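Dihydropteroate synthase (Mycobacterium smegmatis, PDB 6OMZ) probably catalyses the condensation of para-aminobenzoate with 6-hydroxymethyl-7,8-dihydropterin diphosphate to form 7,8-dihydropteroate, the immediate precursor of folates. Local coordinates at residues 99-102 with 107-110. The protein carries 1 engineered substitution. Sequence-based numbering, arbitrary orientation.
With PMM (pterin-6-yl-methyl-monophosphate), chain D.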
ATOM      1  N   ILE A  99     -10.237  -7.898  -0.603  1.00 12.38           N
ATOM      2  CA  ILE A  99     -10.254  -6.442  -0.536  1.00 18.22           C
ATOM      3  C   ILE A  99      -9.537  -5.986   0.722  1.00 17.20           C
ATOM      4  O   ILE A  99      -9.835  -6.471   1.819  1.00 17.22           O
ATOM      5  CB  ILE A  99     -11.693  -5.898  -0.540  1.00 14.95           C
ATOM      6  CG1 ILE A  99     -12.384  -6.242  -1.863  1.00 18.21           C
ATOM      7  CG2 ILE A  99     -11.698  -4.377  -0.294  1.00 13.74           C
ATOM      8  CD1 ILE A  99     -13.876  -6.143  -1.777  1.00 21.54           C
ATOM      9  N   SER A 100      -8.614  -5.042   0.573  1.00 15.48           N
ATOM     10  CA  SER A 100      -8.048  -4.351   1.721  1.00 15.31           C
ATOM     11  C   SER A 100      -8.615  -2.941   1.784  1.00 14.32           C
ATOM     12  O   SER A 100      -8.849  -2.312   0.744  1.00 14.67           O
ATOM     13  CB  SER A 100      -6.520  -4.311   1.661  1.00 14.49           C
ATOM     14  OG  SER A 100      -6.058  -3.692   0.485  1.00 22.61           O
ATOM     15  N   ILE A 101      -8.857  -2.459   3.005  1.00 11.27           N
ATOM     16  CA  ILE A 101      -9.288  -1.085   3.254  1.00 10.90           C
ATOM     17  C   ILE A 101      -8.068  -0.255   3.660  1.00 13.36           C
ATOM     18  O   ILE A 101      -7.403  -0.551   4.662  1.00 13.83           O
ATOM     19  CB  ILE A 101     -10.392  -1.018   4.326  1.00 10.49           C
ATOM     20  CG1 ILE A 101     -10.689   0.447   4.724  1.00 10.28           C
ATOM     21  CG2 ILE A 101     -10.033  -1.850   5.572  1.00 11.92           C
ATOM     22  CD1 ILE A 101     -11.375   1.273   3.597  1.00 11.61           C
ATOM     23  N   ASP A 102      -7.766   0.779   2.874  1.00 11.14           N
ATOM     24  CA  ASP A 102      -6.651   1.692   3.127  1.00 13.10           C
ATOM     25  C   ASP A 102      -7.200   2.817   4.000  1.00 13.46           C
ATOM     26  O   ASP A 102      -7.780   3.787   3.508  1.00 12.85           O
ATOM     27  CB  ASP A 102      -6.085   2.205   1.804  1.00 14.43           C
ATOM     28  CG  ASP A 102      -4.850   3.084   1.969  1.00 24.81           C
ATOM     29  OD1 ASP A 102      -4.581   3.612   3.076  1.00 25.82           O
ATOM     30  OD2 ASP A 102      -4.131   3.246   0.961  1.00 26.73           O
ATOM     31  N   ASP A 107     -12.818   3.400  13.096  1.00 20.81           N
ATOM     32  CA  ASP A 107     -14.241   3.288  12.800  1.00 22.96           C
ATOM     33  C   ASP A 107     -14.459   3.031  11.316  1.00 20.48           C
ATOM     34  O   ASP A 107     -15.368   2.276  10.933  1.00 18.87           O
ATOM     35  CB  ASP A 107     -14.984   4.555  13.250  1.00 24.39           C
ATOM     36  CG  ASP A 107     -15.106   4.678  14.761  1.00 45.78           C
ATOM     37  OD1 ASP A 107     -14.730   3.739  15.500  1.00 52.17           O
ATOM     38  OD2 ASP A 107     -15.597   5.739  15.214  1.00 52.16           O
ATOM     39  N   VAL A 108     -13.616   3.623  10.462  1.00 14.69           N
ATOM     40  CA  VAL A 108     -13.700   3.368   9.030  1.00 15.68           C
ATOM     41  C   VAL A 108     -13.312   1.926   8.712  1.00 19.01           C
ATOM     42  O   VAL A 108     -13.990   1.249   7.929  1.00 14.10           O
ATOM     43  CB  VAL A 108     -12.829   4.379   8.259  1.00 16.60           C
ATOM     44  CG1 VAL A 108     -12.805   4.038   6.784  1.00 11.54           C
ATOM     45  CG2 VAL A 108     -13.349   5.792   8.466  1.00 17.97           C
ATOM     46  N   ALA A 109     -12.221   1.431   9.311  1.00 15.53           N
ATOM     47  CA  ALA A 109     -11.831   0.035   9.137  1.00 18.85           C
ATOM     48  C   ALA A 109     -12.971  -0.899   9.519  1.00 17.69           C
ATOM     49  O   ALA A 109     -13.282  -1.851   8.796  1.00 14.60           O
ATOM     50  CB  ALA A 109     -10.589  -0.278   9.981  1.00 16.53           C
ATOM     51  N   ARG A 110     -13.606  -0.639  10.664  1.00 15.84           N
ATOM     52  CA  ARG A 110     -14.691  -1.502  11.109  0.61 20.60           C
ATOM     53  C   ARG A 110     -15.833  -1.516  10.097  1.00 22.64           C
ATOM     54  O   ARG A 110     -16.353  -2.584   9.756  1.00 16.47           O
ATOM     55  CB  ARG A 110     -15.182  -1.056  12.489  0.61 25.20           C
ATOM     56  CG  ARG A 110     -16.083  -2.069  13.161  0.61 33.49           C
ATOM     57  CD  ARG A 110     -16.238  -1.791  14.649  0.61 39.45           C
ATOM     58  NE  ARG A 110     -16.773  -0.460  14.904  0.61 44.04           N
ATOM     59  CZ  ARG A 110     -16.197   0.441  15.695  0.61 50.23           C
ATOM     60  NH1 ARG A 110     -15.063   0.151  16.323  0.61 50.61           N
ATOM     61  NH2 ARG A 110     -16.764   1.628  15.868  0.61 51.81           N
TER
HETATM   62  N5  PMM D 303       1.057   4.536  -0.359  1.00 14.18           N
HETATM   63  C6  PMM D 303      -0.065   5.280  -0.381  1.00 14.78           C
HETATM   64  C7  PMM D 303      -1.223   4.829   0.229  1.00 15.40           C
HETATM   65  N8  PMM D 303      -1.326   3.674   0.898  1.00 13.64           N
HETATM   66  N1  PMM D 303      -0.303   1.805   1.673  1.00 12.58           N
HETATM   67  C2  PMM D 303       0.785   1.050   1.801  1.00 13.20           C
HETATM   68  N2  PMM D 303       0.738  -0.055   2.551  1.00 13.00           N
HETATM   69  N3  PMM D 303       1.983   1.361   1.221  1.00 12.60           N
HETATM   70  C4  PMM D 303       2.221   2.481   0.453  1.00 12.74           C
HETATM   71  O4  PMM D 303       3.321   2.677  -0.054  1.00 13.87           O
HETATM   72  C4A PMM D 303       1.047   3.365   0.299  1.00 13.31           C
HETATM   73  C8A PMM D 303      -0.192   2.962   0.934  1.00 10.53           C
HETATM   74  C9  PMM D 303       0.038   6.647  -0.990  1.00 16.08           C
HETATM   75  O10 PMM D 303       0.219   6.531  -2.426  1.00 23.78           O
HETATM   76  PA  PMM D 303      -0.939   6.544  -3.575  1.00 19.05           P
HETATM   77  O1P PMM D 303      -0.215   6.334  -4.854  1.00 21.55           O
HETATM   78  O2P PMM D 303      -1.934   5.416  -3.294  1.00 16.53           O
HETATM   79  O3P PMM D 303      -1.663   7.883  -3.515  1.00 20.79           O
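Ile-101 meets Val-108 and Ala-109 through its two branches, an entirely apolar contact between strand 98-102 and the first turn of helix 106-114. Its CD1 end lies 4.5 Å from CG1 of Val-108, while the CG2 methyl sits 4.4 Å from CA of Ala-109. With CG1 anti to the backbone N (chi1 172°) and chi2 near 69°, the longer branch runs to Val-108 and the methyl is left for Ala-109. These are loose van der Waals approaches, and the area buried is small, 99 Å² in all. One residue on, Asp-102 serves the pocket: its OD2 lies 2.8 Å from N8 of the bound pterin monophosphate and also forms a salt bridge with Arg-269. Asp-63, whose OD2 is a like charge close to Asp-102 OD2, is hydrogen-bonded through OD1 to Ser-100 OG, which links strands 61-65 and 98-102. The pair belongs to a right-handed beta-alpha-beta unit of the TIM barrel, strand 98-102 lying between parallel strands 61-65 and 119-122. Val-85 of helix 78-93 and Val-120 of strand 119-122 also touch Ile-101, extending the apolar layer between barrel and helices.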